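Local structure of hydrolase, haloacid dehalogenase-like family (Pseudomonas syringae pv. tomato, 3S6J) at residues D119-N124 with I135-R140; C167-I170 with D176-A179; P94-L99 with K126-D131; E35-A40 with M65-E70. The protein is probably a sugar-phosphatase of the haloacid dehalogenase-like hydrolase family, a metal-dependent enzyme whose core domain binds a calcium ion. All blocks are in the same frame, centred on the assembly; numbering follows the deposited sequence.

Contact 1 of 4, residues D119-N124 with I135-R140; sequences DTATIN and INIVTR
Ala121 and Thr139 mark the closest approach of the two backbones, with 7.5 Å between Ala121 CA and Thr139 CA, where helix 118-127 lies beside the edge strand 137-138. At that spacing a single helix methyl reaches the strand side chains, and three methyl groups make the contact. Ala121 points its CB at the strand, and this single carbon touches both partners: Thr139 CG2 lies 4.2 Å from Ala121 CB, and Ile137 CD1 lies 4.3 Å from that same CB. Ile137 CD1 and Thr139 CG2 are themselves 4.2 Å apart, and the three carbons therefore form a nearly equilateral triangle. Ile137 comes from farther back and covers the distance with an extended chain, CG1 being anti to the backbone N (chi1 178°) and CD1 continuing outward. Thr139 presents its methyl rather than its hydroxyl: OG1 sits between the backbone N and the carbonyl carbon (chi1 71°), where it makes a weak hydrogen bond to Asp141 N, while CG2 turns to the helix. Thr139 N in turn donates to Asp142 OD2. The pairing belongs to a right-handed beta-alpha-beta crossover, strand 110-113, helix 118-127, strand 137-138, of the Rossmann-like core of the family; Ile137 also touches Ile112 on the neighbouring strand. Alanine suits the helix position because its small side chain lets the helix ride close to the sheet. With only carbon meeting carbon here, the attachment rests on dispersion and the exclusion of water, while the N-H and hydroxyl of Thr139 bond to the turn that follows.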
loop_
_atom_site.group_PDB
_atom_site.type_symbol
_atom_site.label_atom_id
_atom_site.label_comp_id
_atom_site.label_asym_id
_atom_site.label_seq_id
_atom_site.Cartn_x
_atom_site.Cartn_y
_atom_site.Cartn_z
ATOM N N ASP E 119 7.764 17.587 -13.580
ATOM C CA ASP E 119 7.016 18.186 -12.473
ATOM C C ASP E 119 7.127 17.386 -11.174
ATOM O O ASP E 119 7.629 17.882 -10.156
ATOM C CB ASP E 119 5.536 18.344 -12.844
ATOM C CG ASP E 119 5.305 19.374 -13.944
ATOM O OD1 ASP E 119 6.304 19.904 -14.492
ATOM O OD2 ASP E 119 4.118 19.651 -14.261
ATOM N N THR E 120 6.624 16.158 -11.196
ATOM C CA THR E 120 6.711 15.310 -10.019
ATOM C C THR E 120 8.162 15.174 -9.586
ATOM O O THR E 120 8.480 15.321 -8.415
ATOM C CB THR E 120 6.087 13.907 -10.264
ATOM O OG1 THR E 120 6.427 13.455 -11.579
ATOM C CG2 THR E 120 4.564 13.961 -10.144
ATOM N N ALA E 121 9.047 14.904 -10.536
ATOM C CA ALA E 121 10.449 14.682 -10.199
ATOM C C ALA E 121 11.098 15.870 -9.490
ATOM O O ALA E 121 11.950 15.688 -8.622
ATOM C CB ALA E 121 11.243 14.290 -11.439
ATOM N N THR E 122 10.707 17.088 -9.854
ATOM C CA THR E 122 11.253 18.278 -9.189
ATOM C C THR E 122 10.793 18.363 -7.739
ATOM O O THR E 122 11.560 18.735 -6.851
ATOM C CB THR E 122 10.871 19.583 -9.921
ATOM O OG1 THR E 122 11.370 19.546 -11.267
ATOM C CG2 THR E 122 11.475 20.769 -9.199
ATOM N N ILE E 123 9.536 18.004 -7.502
ATOM C CA ILE E 123 8.976 17.993 -6.158
ATOM C C ILE E 123 9.708 17.014 -5.226
ATOM O O ILE E 123 10.109 17.379 -4.116
ATOM C CB ILE E 123 7.463 17.685 -6.187
ATOM C CG1 ILE E 123 6.693 18.897 -6.731
ATOM C CG2 ILE E 123 6.965 17.268 -4.804
ATOM C CD1 ILE E 123 5.334 18.575 -7.329
ATOM N N ASN E 124 9.893 15.774 -5.664
ATOM C CA ASN E 124 10.503 14.793 -4.774
ATOM C C ASN E 124 11.953 15.146 -4.457
ATOM O O ASN E 124 12.420 14.933 -3.346
ATOM C CB ASN E 124 10.407 13.391 -5.364
ATOM C CG ASN E 124 8.985 12.996 -5.693
ATOM O OD1 ASN E 124 8.700 12.471 -6.775
ATOM N ND2 ASN E 124 8.082 13.240 -4.763
ATOM N N ILE E 135 22.075 17.231 -11.037
ATOM C CA ILE E 135 22.374 15.808 -10.839
ATOM C C ILE E 135 22.191 14.988 -12.110
ATOM O O ILE E 135 21.792 15.508 -13.153
ATOM C CB ILE E 135 21.462 15.170 -9.773
ATOM C CG1 ILE E 135 19.993 15.472 -10.088
ATOM C CG2 ILE E 135 21.842 15.643 -8.375
ATOM C CD1 ILE E 135 19.009 14.559 -9.395
ATOM N N ASN E 136 22.481 13.695 -12.006
ATOM C CA ASN E 136 22.200 12.748 -13.078
ATOM C C ASN E 136 20.801 12.170 -12.919
ATOM O O ASN E 136 20.536 11.389 -12.004
ATOM C CB ASN E 136 23.232 11.620 -13.064
ATOM C CG ASN E 136 24.574 12.037 -13.650
ATOM O OD1 ASN E 136 24.676 13.016 -14.393
ATOM N ND2 ASN E 136 25.604 11.275 -13.337
ATOM N N ILE E 137 19.898 12.565 -13.805
ATOM C CA ILE E 137 18.523 12.096 -13.739
ATOM C C ILE E 137 17.891 11.991 -15.120
ATOM O O ILE E 137 18.146 12.813 -16.002
ATOM C CB ILE E 137 17.649 13.004 -12.844
ATOM C CG1 ILE E 137 16.202 12.509 -12.833
ATOM C CG2 ILE E 137 17.709 14.451 -13.320
ATOM C CD1 ILE E 137 15.340 13.191 -11.792
ATOM N N VAL E 138 17.077 10.956 -15.297
ATOM C CA VAL E 138 16.282 10.776 -16.505
ATOM C C VAL E 138 14.817 10.732 -16.107
ATOM O O VAL E 138 14.460 10.106 -15.109
ATOM C CB VAL E 138 16.653 9.471 -17.235
ATOM C CG1 VAL E 138 15.671 9.189 -18.328
ATOM C CG2 VAL E 138 18.045 9.578 -17.820
ATOM N N THR E 139 13.972 11.416 -16.875
ATOM C CA THR E 139 12.539 11.414 -16.618
ATOM C C THR E 139 11.764 10.886 -17.820
ATOM O O THR E 139 12.329 10.642 -18.888
ATOM C CB THR E 139 12.021 12.829 -16.231
ATOM O OG1 THR E 139 12.048 13.694 -17.376
ATOM C CG2 THR E 139 12.884 13.423 -15.156
ATOM N N ARG E 140 10.461 10.711 -17.628
ATOM C CA ARG E 140 9.565 10.225 -18.667
ATOM C C ARG E 140 9.635 11.124 -19.895
ATOM O O ARG E 140 9.477 10.670 -21.026
ATOM C CB ARG E 140 8.138 10.192 -18.119
ATOM C CG ARG E 140 7.069 10.027 -19.162
ATOM C CD ARG E 140 6.973 8.586 -19.626
ATOM N NE ARG E 140 6.075 8.481 -20.770
ATOM C CZ ARG E 140 6.479 8.626 -22.022
ATOM N NH1 ARG E 140 7.758 8.873 -22.268
ATOM N NH2 ARG E 140 5.613 8.519 -23.028
#

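Contact 2 of 4, residues C167-I170 with D176-A179; sequences CLVI and DMLA
Val169, on central strand 167-171, packs against Asp176 and Met177 of helix 174-182, the first two elements of the beta-alpha-beta unit completed by strand 186-190. The valine side chain points at the helix. Its CG1, anti to the backbone N (chi1 171°), meets the main chain of the helix at Asp176 O, 4.0 Å away, and the selenomethionine Met177 at CE, 4.3 Å from Val169 CG1. Met177 starts out directed away from the strand, but chi2 (-53°) turns the chain and an off-staggered chi3 (101°) brings CE back toward the strand, where CE is also 4.3 Å from Val169 O. A branched residue suits the strand, and a flexible unbranched one suits a helix position that must reach round to it. Phe153 of helix 151-160 packs on Val169 and Asp176 as well. The strand ends at the metal site: Asp172 binds the calcium ion together with Asp12 and Asp14, and Asp172 with Asp176 matches the GDxxxD signature of haloacid dehalogenase motif IV. The side chain of Asp176 comes within about 4 Å of the ion but is not among those three ligands. Its OD2 forms a salt bridge with Lys147, whose positive charge probably eases the closeness of that oxygen to Asp12 OD1; its OD1 accepts a hydrogen bond from Ala173 N and a weak one from Asp172 N, which ties the carboxylate to the loop carrying the first-shell ligand.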
loop_
_atom_site.group_PDB
_atom_site.type_symbol
_atom_site.label_atom_id
_atom_site.label_comp_id
_atom_site.label_asym_id
_atom_site.label_seq_id
_atom_site.Cartn_x
_atom_site.Cartn_y
_atom_site.Cartn_z
ATOM N N CYS E 167 25.502 -2.275 -14.094
ATOM C CA CYS E 167 24.595 -1.438 -13.318
ATOM C C CYS E 167 23.740 -2.201 -12.306
ATOM O O CYS E 167 23.325 -3.343 -12.541
ATOM C CB CYS E 167 23.692 -0.630 -14.247
ATOM S SG CYS E 167 24.495 0.789 -15.024
ATOM N N LEU E 168 23.476 -1.545 -11.185
ATOM C CA LEU E 168 22.526 -2.043 -10.212
ATOM C C LEU E 168 21.294 -1.147 -10.217
ATOM O O LEU E 168 21.380 0.054 -9.944
ATOM C CB LEU E 168 23.150 -2.023 -8.826
ATOM C CG LEU E 168 22.635 -2.975 -7.749
ATOM C CD1 LEU E 168 22.994 -2.379 -6.397
ATOM C CD2 LEU E 168 21.145 -3.192 -7.848
ATOM N N VAL E 169 20.149 -1.727 -10.543
ATOM C CA VAL E 169 18.902 -0.985 -10.473
ATOM C C VAL E 169 18.320 -1.087 -9.077
ATOM O O VAL E 169 18.200 -2.189 -8.519
ATOM C CB VAL E 169 17.882 -1.469 -11.532
ATOM C CG1 VAL E 169 16.517 -0.835 -11.300
ATOM C CG2 VAL E 169 18.386 -1.137 -12.920
ATOM N N ILE E 170 17.980 0.065 -8.501
ATOM C CA ILE E 170 17.343 0.088 -7.192
ATOM C C ILE E 170 15.955 0.697 -7.293
ATOM O O ILE E 170 15.802 1.818 -7.766
ATOM C CB ILE E 170 18.195 0.838 -6.152
ATOM C CG1 ILE E 170 19.592 0.207 -6.088
ATOM C CG2 ILE E 170 17.506 0.815 -4.794
ATOM C CD1 ILE E 170 20.397 0.614 -4.916
ATOM N N ASP E 176 10.009 -1.486 -11.679
ATOM C CA ASP E 176 11.467 -1.274 -11.693
ATOM C C ASP E 176 12.211 -2.579 -11.921
ATOM O O ASP E 176 13.187 -2.627 -12.668
ATOM C CB ASP E 176 11.966 -0.689 -10.353
ATOM C CG ASP E 176 11.434 0.707 -10.072
ATOM O OD1 ASP E 176 10.519 0.818 -9.235
ATOM O OD2 ASP E 176 11.935 1.695 -10.660
HETATM N N MSE E 177 11.759 -3.633 -11.248
HETATM C CA MSE E 177 12.400 -4.936 -11.338
HETATM C C MSE E 177 12.214 -5.546 -12.725
HETATM O O MSE E 177 13.163 -6.051 -13.323
HETATM C CB MSE E 177 11.866 -5.884 -10.254
HETATM C CG MSE E 177 12.158 -5.442 -8.823
HETATM SE SE MSE E 177 14.077 -5.083 -8.557
HETATM C CE MSE E 177 14.032 -3.146 -8.677
ATOM N N LEU E 178 10.978 -5.491 -13.211
ATOM C CA LEU E 178 10.649 -5.896 -14.564
ATOM C C LEU E 178 11.549 -5.180 -15.593
ATOM O O LEU E 178 12.222 -5.835 -16.406
ATOM C CB LEU E 178 9.162 -5.619 -14.834
ATOM C CG LEU E 178 8.158 -6.790 -14.848
ATOM C CD1 LEU E 178 8.572 -8.001 -14.056
ATOM C CD2 LEU E 178 6.765 -6.344 -14.444
ATOM N N ALA E 179 11.588 -3.845 -15.546
ATOM C CA ALA E 179 12.450 -3.117 -16.464
ATOM C C ALA E 179 13.926 -3.498 -16.290
ATOM O O ALA E 179 14.690 -3.530 -17.258
ATOM C CB ALA E 179 12.253 -1.613 -16.317
#

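Contact 3 of 4, residues P94-L99 with K126-D131; sequences PGAVEL and KALKLD
Leu128 meets the start of helix 96-105 mainly through one end of its fork. Its CB stands 4.5 Å from Val97 CG2. The next bond swings CG to the side of the backbone N, anti to the carbonyl carbon (chi1 -55°), no nearer to that methyl than CB is, and CG then forks. CD2 takes the branch toward the helix: it lies 4.0 Å from Ala96 CB and 4.2 Å from Val97 CG2, fitting over two consecutive residues of the first turn. CD1 takes the branch directed away from Ala96. Leu13, Leu17, Thr18 and Ala92 also touch the leucine, a largely apolar setting that suits its branched hydrocarbon end. Helix 118-127 finishes here in a Schellman motif. Lys129 is its C-prime residue, with positive phi, and its backbone N bonds to Lys126 O. The opposing helix begins just as clearly, for Gly95 at the N-cap position has a positive phi, which favours glycine. The long chain of Lys129 crosses the side chain of Val97 at about a right angle. Bent at chi2 (82°), it carries NZ back over its own helix end, where NZ donates a 2.8 Å hydrogen bond to Ala127 O, tilted 22° from the carbonyl plane. In that pose NZ passes 4.0 Å from Val97 CG2, and its charge is probably eased by the partial negative charge at the C-terminal end of the helix.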
loop_
_atom_site.group_PDB
_atom_site.type_symbol
_atom_site.label_atom_id
_atom_site.label_comp_id
_atom_site.label_asym_id
_atom_site.label_seq_id
_atom_site.Cartn_x
_atom_site.Cartn_y
_atom_site.Cartn_z
ATOM N N PRO E 94 14.523 7.149 5.137
ATOM C CA PRO E 94 15.736 6.909 5.943
ATOM C C PRO E 94 16.913 6.388 5.130
ATOM O O PRO E 94 16.757 5.427 4.385
ATOM C CB PRO E 94 15.310 5.809 6.922
ATOM C CG PRO E 94 13.845 5.911 7.023
ATOM C CD PRO E 94 13.356 6.421 5.675
ATOM N N GLY E 95 18.078 7.011 5.288
ATOM C CA GLY E 95 19.289 6.533 4.658
ATOM C C GLY E 95 19.475 7.029 3.252
ATOM O O GLY E 95 20.544 6.859 2.671
ATOM N N ALA E 96 18.422 7.634 2.701
ATOM C CA ALA E 96 18.390 8.048 1.298
ATOM C C ALA E 96 19.495 9.035 0.953
ATOM O O ALA E 96 20.244 8.844 -0.007
ATOM C CB ALA E 96 17.043 8.651 0.965
ATOM N N VAL E 97 19.569 10.117 1.712
ATOM C CA VAL E 97 20.612 11.107 1.490
ATOM C C VAL E 97 21.971 10.505 1.836
ATOM O O VAL E 97 22.917 10.599 1.051
ATOM C CB VAL E 97 20.362 12.385 2.320
ATOM C CG1 VAL E 97 21.633 13.200 2.423
ATOM C CG2 VAL E 97 19.229 13.207 1.701
ATOM N N GLU E 98 22.058 9.867 2.999
ATOM C CA GLU E 98 23.314 9.260 3.417
ATOM C C GLU E 98 23.857 8.260 2.407
ATOM O O GLU E 98 25.078 8.170 2.225
ATOM C CB GLU E 98 23.189 8.574 4.771
ATOM C CG GLU E 98 24.483 7.903 5.207
ATOM C CD GLU E 98 24.409 7.393 6.626
ATOM O OE1 GLU E 98 23.289 7.410 7.169
ATOM O OE2 GLU E 98 25.457 6.987 7.203
ATOM N N LEU E 99 22.964 7.505 1.757
ATOM C CA LEU E 99 23.381 6.548 0.726
ATOM C C LEU E 99 23.985 7.305 -0.442
ATOM O O LEU E 99 25.045 6.940 -0.953
ATOM C CB LEU E 99 22.210 5.677 0.250
ATOM C CG LEU E 99 22.508 4.654 -0.862
ATOM C CD1 LEU E 99 23.655 3.702 -0.462
ATOM C CD2 LEU E 99 21.259 3.858 -1.281
ATOM N N LYS E 126 13.330 18.019 -4.049
ATOM C CA LYS E 126 13.379 18.989 -2.955
ATOM C C LYS E 126 13.545 18.281 -1.607
ATOM O O LYS E 126 14.333 18.709 -0.764
ATOM C CB LYS E 126 12.109 19.846 -2.928
ATOM C CG LYS E 126 11.670 20.387 -4.285
ATOM C CD LYS E 126 12.437 21.643 -4.667
ATOM C CE LYS E 126 11.809 22.339 -5.873
ATOM N NZ LYS E 126 12.332 23.728 -6.059
ATOM N N ALA E 127 12.797 17.199 -1.401
ATOM C CA ALA E 127 12.850 16.486 -0.134
ATOM C C ALA E 127 14.241 15.932 0.131
ATOM O O ALA E 127 14.591 15.652 1.263
ATOM C CB ALA E 127 11.823 15.367 -0.106
ATOM N N LEU E 128 15.023 15.750 -0.923
ATOM C CA LEU E 128 16.394 15.287 -0.774
ATOM C C LEU E 128 17.326 16.471 -0.900
ATOM O O LEU E 128 18.523 16.301 -1.086
ATOM C CB LEU E 128 16.745 14.279 -1.868
ATOM C CG LEU E 128 15.866 13.040 -2.040
ATOM C CD1 LEU E 128 16.160 12.382 -3.383
ATOM C CD2 LEU E 128 16.081 12.070 -0.896
ATOM N N LYS E 129 16.765 17.673 -0.803
ATOM C CA LYS E 129 17.505 18.911 -1.045
ATOM C C LYS E 129 18.479 18.741 -2.211
ATOM O O LYS E 129 19.678 18.988 -2.067
ATOM C CB LYS E 129 18.248 19.359 0.214
ATOM C CG LYS E 129 17.493 19.089 1.513
ATOM C CD LYS E 129 17.690 17.639 1.962
ATOM C CE LYS E 129 16.741 17.244 3.093
ATOM N NZ LYS E 129 16.590 15.762 3.198
ATOM N N LEU E 130 17.961 18.293 -3.354
ATOM C CA LEU E 130 18.751 18.195 -4.580
ATOM C C LEU E 130 18.129 19.041 -5.696
ATOM O O LEU E 130 16.898 19.125 -5.844
ATOM C CB LEU E 130 18.894 16.738 -5.046
ATOM C CG LEU E 130 19.712 15.713 -4.237
ATOM C CD1 LEU E 130 19.559 14.319 -4.832
ATOM C CD2 LEU E 130 21.196 16.071 -4.127
ATOM N N ASP E 131 18.990 19.660 -6.494
ATOM C CA ASP E 131 18.543 20.464 -7.618
ATOM C C ASP E 131 18.571 19.614 -8.887
ATOM O O ASP E 131 19.624 19.139 -9.304
ATOM C CB ASP E 131 19.442 21.693 -7.753
ATOM C CG ASP E 131 19.016 22.621 -8.868
ATOM O OD1 ASP E 131 18.493 22.135 -9.890
ATOM O OD2 ASP E 131 19.215 23.846 -8.720
#

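Contact 4 of 4, residues E35-A40 with M65-E70; sequences ENIPLA and MSITDE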
loop_
_atom_site.group_PDB
_atom_site.type_symbol
_atom_site.label_atom_id
_atom_site.label_comp_id
_atom_site.label_asym_id
_atom_site.label_seq_id
_atom_site.Cartn_x
_atom_site.Cartn_y
_atom_site.Cartn_z
ATOM N N GLU E 35 -13.219 11.916 -12.589
ATOM C CA GLU E 35 -13.497 11.532 -13.954
ATOM C C GLU E 35 -14.359 10.278 -13.995
ATOM O O GLU E 35 -14.394 9.581 -15.011
ATOM C CB GLU E 35 -12.187 11.328 -14.709
ATOM C CG GLU E 35 -11.434 12.624 -14.994
ATOM C CD GLU E 35 -12.136 13.479 -16.046
ATOM O OE1 GLU E 35 -12.756 12.905 -16.970
ATOM O OE2 GLU E 35 -12.068 14.725 -15.945
ATOM N N ASN E 36 -15.071 10.009 -12.897
ATOM C CA ASN E 36 -15.988 8.865 -12.818
ATOM C C ASN E 36 -15.334 7.562 -13.249
ATOM O O ASN E 36 -15.930 6.774 -14.002
ATOM C CB ASN E 36 -17.238 9.075 -13.676
ATOM C CG ASN E 36 -17.825 10.453 -13.540
ATOM O OD1 ASN E 36 -17.907 11.214 -14.517
ATOM N ND2 ASN E 36 -18.248 10.789 -12.343
ATOM N N ILE E 37 -14.095 7.362 -12.819
ATOM C CA ILE E 37 -13.412 6.082 -12.980
ATOM C C ILE E 37 -13.027 5.610 -11.580
ATOM O O ILE E 37 -11.902 5.805 -11.129
ATOM C CB ILE E 37 -12.161 6.187 -13.881
ATOM C CG1 ILE E 37 -12.511 6.890 -15.188
ATOM C CG2 ILE E 37 -11.560 4.780 -14.163
ATOM C CD1 ILE E 37 -11.418 6.824 -16.243
ATOM N N PRO E 38 -13.997 5.024 -10.872
ATOM C CA PRO E 38 -13.852 4.671 -9.466
ATOM C C PRO E 38 -13.070 3.375 -9.371
ATOM O O PRO E 38 -13.513 2.338 -9.880
ATOM C CB PRO E 38 -15.303 4.479 -9.013
ATOM C CG PRO E 38 -16.001 3.985 -10.228
ATOM C CD PRO E 38 -15.302 4.604 -11.423
ATOM N N LEU E 39 -11.898 3.451 -8.759
ATOM C CA LEU E 39 -10.982 2.321 -8.685
ATOM C C LEU E 39 -10.514 2.261 -7.255
ATOM O O LEU E 39 -10.146 3.293 -6.701
ATOM C CB LEU E 39 -9.774 2.575 -9.575
ATOM C CG LEU E 39 -9.464 1.421 -10.508
ATOM C CD1 LEU E 39 -10.076 1.694 -11.873
ATOM C CD2 LEU E 39 -7.961 1.227 -10.606
ATOM N N ALA E 40 -10.555 1.078 -6.647
ATOM C CA ALA E 40 -10.083 0.933 -5.272
ATOM C C ALA E 40 -8.619 1.356 -5.209
ATOM O O ALA E 40 -7.854 1.177 -6.154
ATOM C CB ALA E 40 -10.262 -0.503 -4.772
HETATM N N MSE E 65 -12.786 -1.491 -20.294
HETATM C CA MSE E 65 -13.406 -0.368 -20.955
HETATM C C MSE E 65 -12.565 0.464 -21.945
HETATM O O MSE E 65 -12.862 0.456 -23.143
HETATM C CB MSE E 65 -14.109 0.486 -19.909
HETATM C CG MSE E 65 -13.807 1.920 -20.041
HETATM SE SE MSE E 65 -12.315 2.341 -18.895
HETATM C CE MSE E 65 -13.285 2.238 -17.191
ATOM N N SER E 66 -11.543 1.162 -21.460
ATOM C CA SER E 66 -10.647 1.977 -22.286
ATOM C C SER E 66 -10.850 3.480 -22.114
ATOM O O SER E 66 -11.967 3.969 -21.945
ATOM C CB SER E 66 -10.690 1.603 -23.770
ATOM O OG SER E 66 -11.615 2.416 -24.468
ATOM N N ILE E 67 -9.749 4.213 -22.183
ATOM C CA ILE E 67 -9.776 5.645 -21.957
ATOM C C ILE E 67 -9.170 6.368 -23.152
ATOM O O ILE E 67 -8.060 6.060 -23.579
ATOM C CB ILE E 67 -9.002 6.013 -20.662
ATOM C CG1 ILE E 67 -9.614 5.308 -19.446
ATOM C CG2 ILE E 67 -8.962 7.514 -20.462
ATOM C CD1 ILE E 67 -8.808 5.449 -18.155
ATOM N N THR E 68 -9.914 7.320 -23.697
ATOM C CA THR E 68 -9.428 8.157 -24.781
ATOM C C THR E 68 -8.184 8.960 -24.408
ATOM O O THR E 68 -7.886 9.183 -23.223
ATOM C CB THR E 68 -10.505 9.159 -25.237
ATOM O OG1 THR E 68 -10.867 10.005 -24.128
ATOM C CG2 THR E 68 -11.748 8.418 -25.754
ATOM N N ASP E 69 -7.484 9.409 -25.447
ATOM C CA ASP E 69 -6.333 10.298 -25.325
ATOM C C ASP E 69 -6.683 11.546 -24.535
ATOM O O ASP E 69 -5.967 11.928 -23.609
ATOM C CB ASP E 69 -5.868 10.730 -26.713
ATOM C CG ASP E 69 -4.935 9.733 -27.355
ATOM O OD1 ASP E 69 -4.617 8.708 -26.708
ATOM O OD2 ASP E 69 -4.514 9.986 -28.507
ATOM N N GLU E 70 -7.782 12.180 -24.934
ATOM C CA GLU E 70 -8.257 13.424 -24.331
ATOM C C GLU E 70 -8.526 13.331 -22.819
ATOM O O GLU E 70 -8.128 14.218 -22.066
ATOM C CB GLU E 70 -9.508 13.927 -25.080
ATOM C CG GLU E 70 -10.028 15.283 -24.616
ATOM C CD GLU E 70 -11.148 15.829 -25.509
ATOM O OE1 GLU E 70 -12.031 15.036 -25.936
ATOM O OE2 GLU E 70 -11.148 17.058 -25.783
#
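Ile37 and Ile67 reach toward each other tip to tip, Ile37 CD1 standing 3.5 Å from Ile67 CD1, which is snug for two methyl groups. The two isoleucines adopt nearly the same shape. In each, CG1 lies beside the backbone N and anti to the carbonyl carbon (chi1 -51° in Ile37, -59° in Ile67), and chi2 is extended, throwing CD1 as far forward as the side chain allows. Such reach is needed because the backbones stay apart, 9.7 Å from Ile37 CA to Ile67 CA. Ile37 CD1 also comes within 4.0 Å of Ile67 CG1. Branching at CB gives Ile37 a second point of contact: its CG2 faces the selenomethionine Met65, whose CE is 4.3 Å from Ile37 CG2. Met65 is much less regular, with its first two torsions away from staggered values, and it touches a crystal neighbour, so its exact pose may owe something to the lattice. The contact joins two connections of the helical region inserted after the first core strand, consistent with the C1-type cap of this family. Helix 21-34 ends in a Schellman motif with Asn36 as C-prime, where an asparagine tolerates the positive phi; Thr68 stands at the N-cap of helix 69-85, and its OG1 caps the helix through a weak bond to Gln71 N. Glu35, just before Asn36, binds helix 69-85 through OE1, with a salt bridge to Arg74 and a hydrogen bond to Gln71. Farther along, Ala40 packs on Asp19 of the second subunit.

Along the chain contact 4 closes first, contacts 3 and 1 interlock, and contact 2 comes last. Contacts 1 and 3 share helix 118-127, one at its middle and the other at its end, with centres 13 Å apart. Contacts 1 and 2 both reach the six-stranded parallel sheet, at an edge strand and at a central strand, with centres 17 Å apart. Contact 4 lies in the helical insertion, 35 Å between centres from contact 3 and on the opposite side of the chain's centre. This chain is the haloacid dehalogenase-like part of a longer protein: contacts 1 to 3 lie in its core, contact 2 beside the metal site, and contact 4 in its probable cap, away from it.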